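Local atomic coordinates of type III effector XopAI (Xanthomonas citri, PDB entry 6K93), a protein that is a type III effector with a mono-ADP-ribosyltransferase fold that probably binds arginine-containing peptides. Residues G259-G271 with T304-A316. Numbering follows the deposited sequence.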
loop_
_atom_site.group_PDB
_atom_site.type_symbol
_atom_site.label_atom_id
_atom_site.label_comp_id
_atom_site.label_asym_id
_atom_site.label_seq_id
_atom_site.Cartn_x
_atom_site.Cartn_y
_atom_site.Cartn_z
ATOM N N GLY A 259 7.870 -14.229 -17.166
ATOM C CA GLY A 259 7.411 -13.137 -18.010
ATOM C C GLY A 259 5.950 -12.917 -17.727
ATOM O O GLY A 259 5.143 -13.824 -17.924
ATOM N N MET A 260 5.607 -11.726 -17.264
ATOM C CA MET A 260 4.283 -11.470 -16.733
ATOM C C MET A 260 3.272 -11.133 -17.830
ATOM O O MET A 260 3.614 -10.598 -18.897
ATOM C CB MET A 260 4.363 -10.339 -15.710
ATOM C CG MET A 260 5.365 -10.609 -14.592
ATOM S SD MET A 260 4.934 -12.113 -13.681
ATOM C CE MET A 260 3.370 -11.577 -13.050
ATOM N N ALA A 261 1.987 -11.438 -17.537
ATOM C CA ALA A 261 0.929 -11.238 -18.521
ATOM C C ALA A 261 0.658 -9.762 -18.811
ATOM O O ALA A 261 0.230 -9.415 -19.914
ATOM C CB ALA A 261 -0.347 -11.907 -18.055
ATOM N N VAL A 262 0.864 -8.888 -17.833
ATOM C CA VAL A 262 0.681 -7.454 -17.964
ATOM C C VAL A 262 1.935 -6.785 -17.421
ATOM O O VAL A 262 2.405 -7.124 -16.331
ATOM C CB VAL A 262 -0.547 -6.952 -17.196
ATOM C CG1 VAL A 262 -0.723 -5.455 -17.405
ATOM C CG2 VAL A 262 -1.796 -7.675 -17.673
ATOM N N GLU A 263 2.482 -5.864 -18.180
ATOM C CA GLU A 263 3.609 -5.062 -17.726
ATOM C C GLU A 263 3.225 -3.599 -17.772
ATOM O O GLU A 263 2.389 -3.191 -18.579
ATOM C CB GLU A 263 4.858 -5.260 -18.574
ATOM C CG GLU A 263 5.460 -6.633 -18.404
ATOM C CD GLU A 263 6.617 -6.909 -19.354
ATOM O OE1 GLU A 263 6.942 -6.057 -20.223
ATOM O OE2 GLU A 263 7.224 -7.994 -19.220
ATOM N N TRP A 264 3.864 -2.801 -16.918
ATOM C CA TRP A 264 3.708 -1.365 -16.972
ATOM C C TRP A 264 5.066 -0.678 -16.981
ATOM O O TRP A 264 6.000 -1.120 -16.316
ATOM C CB TRP A 264 2.989 -0.788 -15.765
ATOM C CG TRP A 264 1.574 -1.068 -15.454
ATOM C CD1 TRP A 264 0.584 -0.143 -15.463
ATOM C CD2 TRP A 264 0.997 -2.277 -14.923
ATOM N NE1 TRP A 264 -0.592 -0.695 -15.006
ATOM C CE2 TRP A 264 -0.366 -2.002 -14.674
ATOM C CE3 TRP A 264 1.487 -3.555 -14.646
ATOM C CZ2 TRP A 264 -1.247 -2.960 -14.157
ATOM C CZ3 TRP A 264 0.606 -4.515 -14.157
ATOM C CH2 TRP A 264 -0.737 -4.210 -13.908
ATOM N N GLU A 265 5.130 0.453 -17.673
ATOM C CA GLU A 265 6.179 1.447 -17.511
ATOM C C GLU A 265 5.484 2.713 -17.062
ATOM O O GLU A 265 4.714 3.283 -17.836
ATOM C CB GLU A 265 6.954 1.707 -18.802
ATOM C CG GLU A 265 7.784 0.547 -19.268
ATOM C CD GLU A 265 8.797 0.936 -20.393
ATOM O OE1 GLU A 265 9.229 0.023 -21.059
ATOM O OE2 GLU A 265 9.065 2.124 -20.539
ATOM N N SER A 266 5.682 3.114 -15.814
ATOM C CA SER A 266 4.991 4.265 -15.240
ATOM C C SER A 266 5.979 5.364 -14.878
ATOM O O SER A 266 6.949 5.134 -14.139
ATOM C CB SER A 266 4.209 3.898 -13.982
ATOM O OG SER A 266 3.346 2.780 -14.167
ATOM N N ASN A 267 5.711 6.568 -15.368
ATOM C CA ASN A 267 6.540 7.701 -14.996
ATOM C C ASN A 267 6.091 8.221 -13.652
ATOM O O ASN A 267 4.957 8.668 -13.503
ATOM C CB ASN A 267 6.471 8.788 -16.062
ATOM C CG ASN A 267 7.150 8.369 -17.330
ATOM O OD1 ASN A 267 8.345 8.086 -17.337
ATOM N ND2 ASN A 267 6.385 8.278 -18.402
ATOM N N SER A 268 6.980 8.144 -12.681
ATOM C CA SER A 268 6.700 8.588 -11.329
ATOM C C SER A 268 7.170 10.016 -11.134
ATOM O O SER A 268 8.229 10.408 -11.637
ATOM C CB SER A 268 7.411 7.682 -10.325
ATOM O OG SER A 268 7.260 8.136 -9.007
ATOM N N THR A 269 6.356 10.792 -10.433
ATOM C CA THR A 269 6.761 12.093 -9.923
ATOM C C THR A 269 6.847 12.134 -8.411
ATOM O O THR A 269 7.777 12.763 -7.870
ATOM C CB THR A 269 5.791 13.183 -10.389
ATOM O OG1 THR A 269 4.446 12.827 -10.082
ATOM C CG2 THR A 269 5.936 13.363 -11.844
ATOM N N THR A 270 5.865 11.520 -7.725
ATOM C CA THR A 270 5.850 11.478 -6.271
ATOM C C THR A 270 5.718 10.068 -5.720
ATOM O O THR A 270 5.525 9.908 -4.508
ATOM C CB THR A 270 4.718 12.343 -5.708
ATOM O OG1 THR A 270 3.457 11.750 -6.009
ATOM C CG2 THR A 270 4.782 13.752 -6.256
ATOM N N GLY A 271 5.771 9.033 -6.562
ATOM C CA GLY A 271 5.791 7.679 -6.054
ATOM C C GLY A 271 6.926 7.546 -5.057
ATOM O O GLY A 271 8.034 8.029 -5.295
ATOM N N THR A 304 1.736 -12.976 -27.197
ATOM C CA THR A 304 2.365 -13.691 -26.098
ATOM C C THR A 304 2.732 -12.653 -25.038
ATOM O O THR A 304 2.543 -11.445 -25.231
ATOM C CB THR A 304 3.579 -14.490 -26.586
ATOM O OG1 THR A 304 4.590 -13.599 -27.091
ATOM C CG2 THR A 304 3.148 -15.477 -27.686
ATOM N N HIS A 305 3.218 -13.120 -23.895
ATOM C CA HIS A 305 3.458 -12.201 -22.786
ATOM C C HIS A 305 4.534 -11.184 -23.153
ATOM O O HIS A 305 5.535 -11.544 -23.790
ATOM C CB HIS A 305 3.875 -12.974 -21.536
ATOM C CG HIS A 305 2.727 -13.641 -20.833
ATOM N ND1 HIS A 305 2.825 -14.117 -19.549
ATOM C CD2 HIS A 305 1.467 -13.931 -21.254
ATOM C CE1 HIS A 305 1.671 -14.665 -19.196
ATOM N NE2 HIS A 305 0.834 -14.570 -20.219
ATOM N N PRO A 306 4.373 -9.909 -22.755
ATOM C CA PRO A 306 3.186 -9.405 -22.047
ATOM C C PRO A 306 2.012 -9.207 -22.993
ATOM O O PRO A 306 2.165 -8.531 -24.018
ATOM C CB PRO A 306 3.672 -8.067 -21.463
ATOM C CG PRO A 306 4.698 -7.603 -22.450
ATOM C CD PRO A 306 5.347 -8.834 -23.027
ATOM N N ARG A 307 0.856 -9.801 -22.681
ATOM C CA ARG A 307 -0.298 -9.609 -23.554
ATOM C C ARG A 307 -0.674 -8.138 -23.642
ATOM O O ARG A 307 -1.149 -7.676 -24.687
ATOM C CB ARG A 307 -1.489 -10.422 -23.056
ATOM C CG ARG A 307 -1.285 -11.936 -23.037
ATOM C CD ARG A 307 -0.842 -12.488 -24.387
ATOM N NE ARG A 307 -1.759 -12.156 -25.481
ATOM C CZ ARG A 307 -2.902 -12.784 -25.719
ATOM N NH1 ARG A 307 -3.293 -13.788 -24.948
ATOM N NH2 ARG A 307 -3.658 -12.401 -26.737
ATOM N N LEU A 308 -0.450 -7.394 -22.565
ATOM C CA LEU A 308 -0.723 -5.973 -22.498
ATOM C C LEU A 308 0.450 -5.294 -21.812
ATOM O O LEU A 308 0.923 -5.750 -20.762
ATOM C CB LEU A 308 -2.002 -5.671 -21.740
ATOM C CG LEU A 308 -3.172 -6.285 -22.523
ATOM C CD1 LEU A 308 -4.320 -6.666 -21.602
ATOM C CD2 LEU A 308 -3.604 -5.347 -23.656
ATOM N N LYS A 309 0.929 -4.212 -22.411
ATOM C CA LYS A 309 1.970 -3.388 -21.810
ATOM C C LYS A 309 1.464 -1.953 -21.749
ATOM O O LYS A 309 1.134 -1.347 -22.783
ATOM C CB LYS A 309 3.280 -3.459 -22.579
ATOM C CG LYS A 309 4.346 -2.678 -21.864
ATOM C CD LYS A 309 5.714 -2.931 -22.444
ATOM C CE LYS A 309 6.736 -2.057 -21.759
ATOM N NZ LYS A 309 8.096 -2.246 -22.363
ATOM N N ILE A 310 1.388 -1.419 -20.534
ATOM C CA ILE A 310 0.770 -0.127 -20.281
ATOM C C ILE A 310 1.856 0.903 -20.041
ATOM O O ILE A 310 2.701 0.715 -19.166
ATOM C CB ILE A 310 -0.167 -0.211 -19.066
ATOM C CG1 ILE A 310 -1.252 -1.264 -19.307
ATOM C CG2 ILE A 310 -0.743 1.159 -18.727
ATOM C CD1 ILE A 310 -1.866 -1.771 -18.038
ATOM N N TYR A 311 1.827 1.988 -20.801
ATOM C CA TYR A 311 2.697 3.136 -20.591
ATOM C C TYR A 311 1.861 4.260 -20.007
ATOM O O TYR A 311 0.854 4.649 -20.597
ATOM C CB TYR A 311 3.334 3.586 -21.900
ATOM C CG TYR A 311 4.193 2.532 -22.561
ATOM C CD1 TYR A 311 3.628 1.501 -23.291
ATOM C CD2 TYR A 311 5.576 2.569 -22.446
ATOM C CE1 TYR A 311 4.399 0.543 -23.896
ATOM C CE2 TYR A 311 6.355 1.620 -23.056
ATOM C CZ TYR A 311 5.769 0.610 -23.778
ATOM O OH TYR A 311 6.553 -0.332 -24.399
ATOM N N GLN A 312 2.224 4.727 -18.825
ATOM C CA GLN A 312 1.430 5.764 -18.189
ATOM C C GLN A 312 2.342 6.702 -17.429
ATOM O O GLN A 312 3.481 6.362 -17.099
ATOM C CB GLN A 312 0.373 5.169 -17.257
ATOM C CG GLN A 312 0.945 4.346 -16.137
ATOM C CD GLN A 312 -0.099 3.733 -15.230
ATOM O OE1 GLN A 312 -1.309 3.830 -15.489
ATOM N NE2 GLN A 312 0.356 3.083 -14.176
ATOM N N SER A 313 1.821 7.894 -17.171
ATOM C CA SER A 313 2.553 8.958 -16.496
ATOM C C SER A 313 1.746 9.508 -15.339
ATOM O O SER A 313 0.607 9.935 -15.531
ATOM C CB SER A 313 2.884 10.099 -17.471
ATOM O OG SER A 313 3.751 9.636 -18.488
ATOM N N GLN A 314 2.339 9.518 -14.144
ATOM C CA GLN A 314 1.663 10.107 -12.997
ATOM C C GLN A 314 1.420 11.590 -13.231
ATOM O O GLN A 314 2.295 12.317 -13.735
ATOM C CB GLN A 314 2.480 9.905 -11.732
ATOM C CG GLN A 314 1.756 10.345 -10.499
ATOM C CD GLN A 314 2.609 10.277 -9.261
ATOM O OE1 GLN A 314 3.819 10.060 -9.324
ATOM N NE2 GLN A 314 1.969 10.447 -8.110
ATOM N N ILE A 315 0.219 12.026 -12.857
ATOM C CA ILE A 315 -0.159 13.426 -12.942
ATOM C C ILE A 315 -0.650 13.908 -11.592
ATOM O O ILE A 315 -1.018 13.125 -10.704
ATOM C CB ILE A 315 -1.216 13.682 -14.037
ATOM C CG1 ILE A 315 -2.453 12.837 -13.818
ATOM C CG2 ILE A 315 -0.627 13.398 -15.422
ATOM C CD1 ILE A 315 -3.562 13.111 -14.853
ATOM N N ALA A 316 -0.704 15.235 -11.463
ATOM C CA ALA A 316 -1.218 15.856 -10.251
ATOM C C ALA A 316 -2.664 15.466 -10.055
ATOM O O ALA A 316 -3.394 15.350 -11.030
ATOM C CB ALA A 316 -1.082 17.360 -10.336
ATOM O OXT ALA A 316 -3.151 15.273 -8.937
HETATM O O HOH W 1 8.246 -3.890 -19.792
#
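Gln-314 closes one end of a parallel strand pair by reaching to the turn that follows Ser-268. Its chain is fully extended, CG anti to the backbone N (chi1 -173°), which carries OE1 to the backbone N of Thr-269 (2.9 Å) and of Thr-270 (3.0 Å), both approaching from the same face of the amide. NE2 donates to Thr-270 OG1 in a bent bond, the hydroxyl tilted from the amide plane, so both ends have a partner. At the other end, His-305 ND1 donates to Gly-259 O in an almost straight bond (2.8 Å, 176°), while Ala-261 CA sits over the centre of the imidazole in a CH-pi contact. On the Trp-264 face, Ile-310 CD1 lies 3.8 Å from the centroid of the five-membered ring, and Gln-312 NE2 donates to Ser-266 OG (3.0 Å) within its amide plane. On the other, extended Lys-309 NZ makes a salt bridge to Glu-265 OE1 (2.9 Å), on the anti side and 31° out of the carboxylate plane. The two are inner strands of the five-stranded mixed sheet of the mono-ADP-ribosyltransferase fold, 218-224 lying antiparallel beside 262-268 and 293-301 beside 308-315; Val-231 of helix 228-234 packs against Val-262 and Ile-310.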